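PDB 4B6M: tubulin-specific chaperone, putative from Trypanosoma brucei, which probably binds alpha-tubulin and microtubule plus ends as tubulin-binding cofactor B, of which this chain is the CAP-Gly domain. Local coordinates for residues D10-C14 / V40-E44; R28-L32 / T52-T56. One frame throughout, in Å; residues are numbered along the deposited sequence.

Contact 1: residues D10-C14 / V40-E44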
ATOM      1  N   ASP A  10      -5.829   7.965  -0.612  1.00 10.38           N
ATOM      2  CA  ASP A  10      -5.146   8.597   0.530  1.00 10.08           C
ATOM      3  C   ASP A  10      -3.628   8.550   0.385  1.00 10.45           C
ATOM      4  O   ASP A  10      -3.087   7.559  -0.117  1.00  9.90           O
ATOM      5  CB  ASP A  10      -5.499   7.906   1.852  1.00 10.88           C
ATOM      6  CG  ASP A  10      -6.834   8.327   2.387  1.00 11.50           C
ATOM      7  OD1 ASP A  10      -7.414   9.306   1.861  1.00 12.59           O
ATOM      8  OD2 ASP A  10      -7.299   7.668   3.337  1.00 12.35           O
ATOM      9  N   ARG A  11      -2.937   9.599   0.830  1.00  9.66           N
ATOM     10  CA  ARG A  11      -1.486   9.538   0.969  1.00  9.18           C
ATOM     11  C   ARG A  11      -1.118   9.023   2.346  1.00  9.65           C
ATOM     12  O   ARG A  11      -1.855   9.252   3.328  1.00 10.03           O
ATOM     13  CB  ARG A  11      -0.842  10.912   0.700  1.00  9.06           C
ATOM     14  CG  ARG A  11      -1.019  11.342  -0.764  1.00  8.42           C
ATOM     15  CD  ARG A  11      -0.061  10.571  -1.677  1.00  8.17           C
ATOM     16  NE  ARG A  11       1.322  10.939  -1.399  1.00  8.18           N
ATOM     17  CZ  ARG A  11       2.385  10.403  -1.986  1.00  8.38           C
ATOM     18  NH1 ARG A  11       2.229   9.424  -2.879  1.00  8.18           N
ATOM     19  NH2 ARG A  11       3.610  10.819  -1.654  1.00  9.32           N
ATOM     20  N   CYS A  12       0.017   8.346   2.442  1.00  9.44           N
ATOM     21  CA  CYS A  12       0.387   7.665   3.680  1.00  9.99           C
ATOM     22  C   CYS A  12       1.876   7.489   3.902  1.00 10.34           C
ATOM     23  O   CYS A  12       2.669   7.516   2.948  1.00  9.42           O
ATOM     24  CB  CYS A  12      -0.357   6.315   3.761  1.00  9.92           C
ATOM     25  SG  CYS A  12       0.067   5.149   2.419  1.00 10.06           S
ATOM     26  N   LEU A  13       2.244   7.311   5.167  1.00 10.44           N
ATOM     27  CA  LEU A  13       3.545   6.812   5.550  1.00 10.98           C
ATOM     28  C   LEU A  13       3.287   5.482   6.206  1.00 11.00           C
ATOM     29  O   LEU A  13       2.419   5.381   7.087  1.00 11.57           O
ATOM     30  CB  LEU A  13       4.232   7.721   6.579  1.00 12.21           C
ATOM     31  CG  LEU A  13       4.818   9.058   6.129  1.00 12.47           C
ATOM     32  CD1 LEU A  13       5.354   9.807   7.357  1.00 13.11           C
ATOM     33  CD2 LEU A  13       5.911   8.897   5.092  1.00 13.08           C
ATOM     34  N   CYS A  14       4.048   4.489   5.793  1.00 10.78           N
ATOM     35  CA  CYS A  14       3.831   3.105   6.197  1.00 11.50           C
ATOM     36  C   CYS A  14       5.021   2.518   6.918  1.00 11.74           C
ATOM     37  O   CYS A  14       6.161   2.658   6.484  1.00 11.26           O
ATOM     38  CB  CYS A  14       3.582   2.241   4.967  1.00 11.55           C
ATOM     39  SG  CYS A  14       2.138   2.705   4.016  1.00 11.57           S
ATOM     40  N   VAL A  40      -0.878  -0.607  -1.065  1.00  6.07           N
ATOM     41  CA  VAL A  40      -0.196   0.690  -1.190  1.00  6.39           C
ATOM     42  C   VAL A  40       0.744   0.674  -2.381  1.00  6.74           C
ATOM     43  O   VAL A  40       1.458  -0.310  -2.603  1.00  6.73           O
ATOM     44  CB  VAL A  40       0.598   1.038   0.093  1.00  6.38           C
ATOM     45  CG1 VAL A  40       1.430   2.296  -0.113  1.00  6.69           C
ATOM     46  CG2 VAL A  40      -0.331   1.217   1.281  1.00  6.17           C
ATOM     47  N   GLU A  41       0.745   1.764  -3.154  1.00  7.29           N
ATOM     48  CA  GLU A  41       1.791   1.972  -4.139  1.00  7.89           C
ATOM     49  C   GLU A  41       2.772   2.991  -3.580  1.00  8.18           C
ATOM     50  O   GLU A  41       2.427   4.167  -3.341  1.00  8.13           O
ATOM     51  CB  GLU A  41       1.215   2.471  -5.458  1.00  8.89           C
ATOM     52  CG  GLU A  41       2.295   2.736  -6.479  1.00  9.88           C
ATOM     53  CD  GLU A  41       1.739   3.206  -7.809  1.00 11.51           C
ATOM     54  OE1 GLU A  41       0.496   3.284  -7.956  1.00 12.45           O
ATOM     55  OE2 GLU A  41       2.556   3.509  -8.684  1.00 13.50           O
ATOM     56  N   PHE A  42       3.999   2.547  -3.367  1.00  7.95           N
ATOM     57  CA  PHE A  42       5.031   3.413  -2.827  1.00  8.20           C
ATOM     58  C   PHE A  42       5.622   4.316  -3.890  1.00  8.77           C
ATOM     59  O   PHE A  42       5.601   3.994  -5.089  1.00  8.65           O
ATOM     60  CB  PHE A  42       6.109   2.575  -2.143  1.00  8.13           C
ATOM     61  CG  PHE A  42       5.586   1.798  -0.976  1.00  8.28           C
ATOM     62  CD1 PHE A  42       5.318   2.455   0.216  1.00  8.05           C
ATOM     63  CD2 PHE A  42       5.318   0.433  -1.070  1.00  7.94           C
ATOM     64  CE1 PHE A  42       4.802   1.774   1.302  1.00  8.23           C
ATOM     65  CE2 PHE A  42       4.820  -0.266   0.027  1.00  8.42           C
ATOM     66  CZ  PHE A  42       4.549   0.412   1.215  1.00  8.07           C
ATOM     67  N   ASP A  43       6.143   5.457  -3.435  1.00  9.32           N
ATOM     68  CA  ASP A  43       6.814   6.371  -4.328  1.00 10.11           C
ATOM     69  C   ASP A  43       8.148   5.822  -4.805  1.00 10.11           C
ATOM     70  O   ASP A  43       8.538   6.050  -5.960  1.00 11.07           O
ATOM     71  CB  ASP A  43       7.044   7.703  -3.632  1.00 10.19           C
ATOM     72  CG  ASP A  43       5.769   8.488  -3.407  1.00 11.34           C
ATOM     73  OD1 ASP A  43       4.654   8.004  -3.689  1.00 10.85           O
ATOM     74  OD2 ASP A  43       5.884   9.626  -2.899  1.00 12.70           O
ATOM     75  N   GLU A  44       8.824   5.088  -3.923  1.00 10.01           N
ATOM     76  CA  GLU A  44      10.145   4.519  -4.128  1.00 10.29           C
ATOM     77  C   GLU A  44      10.013   2.992  -4.149  1.00 10.27           C
ATOM     78  O   GLU A  44       9.015   2.451  -3.666  1.00  9.77           O
ATOM     79  CB  GLU A  44      11.081   4.997  -3.011  1.00 10.95           C
ATOM     80  CG  GLU A  44      11.102   6.525  -2.992  1.00 12.49           C
ATOM     81  CD  GLU A  44      12.252   7.184  -2.233  1.00 13.73           C
ATOM     82  OE1 GLU A  44      13.234   6.515  -1.892  1.00 15.21           O
ATOM     83  OE2 GLU A  44      12.167   8.416  -2.035  1.00 15.67           O
TER

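Contact 2: residues R28-L32 / T52-T56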
ATOM      1  N   ARG A  28     -10.725  -7.020   1.979  1.00 16.67           N
ATOM      2  CA  ARG A  28     -10.332  -8.355   2.386  1.00 18.98           C
ATOM      3  C   ARG A  28      -9.634  -9.021   1.215  1.00 17.74           C
ATOM      4  O   ARG A  28      -9.953  -8.720   0.062  1.00 19.51           O
ATOM      5  CB  ARG A  28     -11.571  -9.172   2.748  1.00 21.90           C
ATOM      6  CG  ARG A  28     -12.457  -8.520   3.784  1.00 26.09           C
ATOM      7  CD  ARG A  28     -13.771  -9.282   3.982  1.00 28.62           C
ATOM      8  NE  ARG A  28     -14.288  -9.068   5.334  1.00 32.42           N
ATOM      9  CZ  ARG A  28     -13.836  -9.703   6.415  1.00 33.85           C
ATOM     10  NH1 ARG A  28     -12.873 -10.610   6.300  1.00 33.34           N
ATOM     11  NH2 ARG A  28     -14.354  -9.444   7.610  1.00 36.04           N
ATOM     12  N   VAL A  29      -8.681  -9.898   1.520  1.00 17.90           N
ATOM     13  CA  VAL A  29      -7.948 -10.677   0.510  1.00 17.62           C
ATOM     14  C   VAL A  29      -7.699 -12.090   1.056  1.00 18.53           C
ATOM     15  O   VAL A  29      -6.753 -12.321   1.834  1.00 17.63           O
ATOM     16  CB  VAL A  29      -6.584 -10.051   0.155  1.00 17.72           C
ATOM     17  CG1 VAL A  29      -5.930 -10.803  -1.002  1.00 17.62           C
ATOM     18  CG2 VAL A  29      -6.723  -8.560  -0.171  1.00 16.35           C
ATOM     19  N   ALA A  30      -8.527 -13.035   0.620  1.00 19.39           N
ATOM     20  CA  ALA A  30      -8.512 -14.397   1.186  1.00 19.87           C
ATOM     21  C   ALA A  30      -7.202 -15.167   0.997  1.00 19.99           C
ATOM     22  O   ALA A  30      -6.788 -15.948   1.861  1.00 19.73           O
ATOM     23  CB  ALA A  30      -9.676 -15.199   0.652  1.00 19.81           C
ATOM     24  N   SER A  31      -6.547 -14.943  -0.135  1.00 18.62           N
ATOM     25  CA  SER A  31      -5.286 -15.592  -0.420  1.00 18.20           C
ATOM     26  C   SER A  31      -4.083 -15.032   0.348  1.00 17.56           C
ATOM     27  O   SER A  31      -2.953 -15.510   0.178  1.00 17.60           O
ATOM     28  CB  SER A  31      -5.027 -15.555  -1.925  1.00 19.15           C
ATOM     29  OG  SER A  31      -5.314 -14.263  -2.426  1.00 19.78           O
ATOM     30  N   LEU A  32      -4.318 -14.019   1.182  1.00 16.15           N
ATOM     31  CA  LEU A  32      -3.278 -13.575   2.100  1.00 15.91           C
ATOM     32  C   LEU A  32      -3.532 -14.207   3.478  1.00 16.05           C
ATOM     33  O   LEU A  32      -3.279 -15.408   3.673  1.00 16.86           O
ATOM     34  CB  LEU A  32      -3.170 -12.038   2.134  1.00 15.41           C
ATOM     35  CG  LEU A  32      -2.487 -11.380   0.924  1.00 14.96           C
ATOM     36  CD1 LEU A  32      -2.526  -9.864   1.082  1.00 14.16           C
ATOM     37  CD2 LEU A  32      -1.061 -11.888   0.723  1.00 14.10           C
ATOM     38  N   THR A  52       0.112  -7.826  -6.665  1.00 10.03           N
ATOM     39  CA  THR A  52      -0.490  -9.144  -6.892  1.00 10.74           C
ATOM     40  C   THR A  52      -0.375 -10.042  -5.656  1.00 11.52           C
ATOM     41  O   THR A  52       0.455  -9.781  -4.765  1.00 12.14           O
ATOM     42  CB  THR A  52       0.164  -9.865  -8.082  1.00 10.59           C
ATOM     43  OG1 THR A  52       1.501 -10.241  -7.739  1.00 10.34           O
ATOM     44  CG2 THR A  52       0.190  -8.993  -9.318  1.00 10.65           C
ATOM     45  N   VAL A  53      -1.202 -11.091  -5.614  1.00 12.21           N
ATOM     46  CA  VAL A  53      -1.147 -12.150  -4.599  1.00 13.25           C
ATOM     47  C   VAL A  53      -1.111 -13.516  -5.282  1.00 14.39           C
ATOM     48  O   VAL A  53      -2.062 -13.885  -5.986  1.00 14.34           O
ATOM     49  CB  VAL A  53      -2.350 -12.123  -3.622  1.00 13.65           C
ATOM     50  CG1 VAL A  53      -2.175 -13.238  -2.599  1.00 14.09           C
ATOM     51  CG2 VAL A  53      -2.439 -10.767  -2.929  1.00 13.79           C
ATOM     52  N   LYS A  54      -0.015 -14.246  -5.086  1.00 15.28           N
ATOM     53  CA  LYS A  54       0.260 -15.499  -5.821  1.00 16.79           C
ATOM     54  C   LYS A  54      -0.053 -15.392  -7.327  1.00 16.52           C
ATOM     55  O   LYS A  54      -0.601 -16.332  -7.938  1.00 16.74           O
ATOM     56  CB  LYS A  54      -0.466 -16.672  -5.172  1.00 19.13           C
ATOM     57  CG  LYS A  54       0.253 -17.220  -3.953  1.00 20.58           C
ATOM     58  CD  LYS A  54      -0.584 -18.275  -3.255  1.00 22.21           C
ATOM     59  CE  LYS A  54      -1.633 -17.636  -2.359  1.00 23.82           C
ATOM     60  NZ  LYS A  54      -1.016 -16.961  -1.176  1.00 25.39           N
ATOM     61  N   GLY A  55       0.323 -14.255  -7.905  1.00 14.87           N
ATOM     62  CA  GLY A  55       0.109 -13.962  -9.317  1.00 14.30           C
ATOM     63  C   GLY A  55      -1.153 -13.207  -9.672  1.00 13.38           C
ATOM     64  O   GLY A  55      -1.217 -12.555 -10.706  1.00 14.45           O
ATOM     65  N   THR A  56      -2.173 -13.297  -8.830  1.00 12.72           N
ATOM     66  CA  THR A  56      -3.449 -12.651  -9.133  1.00 12.32           C
ATOM     67  C   THR A  56      -3.424 -11.165  -8.784  1.00 12.02           C
ATOM     68  O   THR A  56      -3.130 -10.791  -7.646  1.00 12.22           O
ATOM     69  CB  THR A  56      -4.629 -13.384  -8.447  1.00 12.67           C
ATOM     70  OG1 THR A  56      -4.652 -14.761  -8.884  1.00 12.77           O
ATOM     71  CG2 THR A  56      -5.931 -12.708  -8.768  1.00 13.29           C
TER
HETATM   72  O   HOH W   1      -4.392 -15.035  -5.016  1.00 21.77           O

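Contact 1: residues D10-C14 / V40-E44
Two flat groups meet edge to edge where the guanidinium of Arg11 meets the carboxylate of Asp43 in a salt bridge, their planes only 21° apart. The grip is end-on and bidentate: NH1 of Arg11 reaches OD1 of Asp43 at 2.9 Å, while NH2 of Arg11 holds OD2 of Asp43, also at 2.9 Å, along an almost straight N-H line (179°). OD1 is used through its syn lone pair; OD2 is met on the syn side too, slightly out of the carboxylate plane. The arginine chain, folded at chi2 and chi3, brings the guanidinium across to the aspartate. Its NE donates to the carbonyl of Phe79 and NH1 also to Ser22, which together would fix the rotation of the group.

The Phe42 ring is the third flat surface. CG1 of Val40 lies over one face, 3.7 Å above the plane and shifted toward the rim, whereas CB of Cys14 sits in plane at the edge, 3.9 Å from CE1 of Phe42. SG of Cys14 approaches the ring obliquely and rests 4.0 Å from CG2 of Val40, whose CG1 in turn meets SG of Cys12 at 4.1 Å.

These buried side chains join strand 11-14 to residues 40-42, at the end of strand 36-42, whose directions differ by 81° in the SH3-like CAP-Gly barrel. Strand 19-26 lies between them in the sheet; Cys12 and Cys14 pack on Val74 of strand 74-76, and Cys14 and Phe42 on Leu69 of strand 66-69.

Contact 2: residues R28-L32 / T52-T56
Val53 and the turn of residues 29-32 meet through side chains in a contact between two beta turns of the CAP-Gly fold: a type I turn from Val29 to Leu32 and a type I' turn from Val53 to Thr56. Both methyls of Val53 are engaged. CG1 lies 3.8 Å from CD2 of Leu32 and is also approached by OG of Ser31, at 3.3 Å. CG2 reaches CG1 of Val29 at 4.0 Å and packs beside CG of Leu32, so that one valine touches both ends of the type I turn. The isobutyl group of Leu32 is turned to this valine although its CB bond does not aim at the opposite segment.

Polar links border the apolar patch. The Lys54 chain, bent at chi3 and chi4, curls back to the first turn, and its NZ donates a hydrogen bond to Ser31 O at 2.8 Å, in the carbonyl plane with a C=O...N angle of 155°. A water bridges OG of Ser31 and the carbonyl of Val53, donating to the latter. With chi1 at 45°, OG of Ser31 lies between its own backbone N and carbonyl carbon, where it reaches both the valine methyl and the water.

Farther out, Phe68 touches both Val53 and Leu32, while Trp37 packs on Val29 and Leu32. Each turn is closed by its own backbone. Val53 and Thr56 bond reciprocally, making the second turn a tight two-residue hairpin with Gly55 at its second corner, phi positive; in the first turn, Leu32 N binds Val29 O at 3.0 Å.

Overall arrangement
Within one CAP-Gly domain, the two contacts illustrate how a small, helix-free fold is held by both its sheet and its loops. Their centres lie about 19 Å apart, with nearest atoms about 9 Å apart, so they do not touch. Contact 1 lies about 6 Å from the chain centre and joins two strands of the five-stranded antiparallel sheet; contact 2, about 14 Å out, ties a loop to the small two-stranded hairpin. Their segments alternate along the chain: 10-14, 28-32, 40-44, 52-56. Strand 36-42 relates them: its far end enters contact 1, while Val29 and Leu32 of contact 2 pack on Trp37 near its start. Both touch strand 66-69, contact 1 at Leu69 and contact 2 at Phe68.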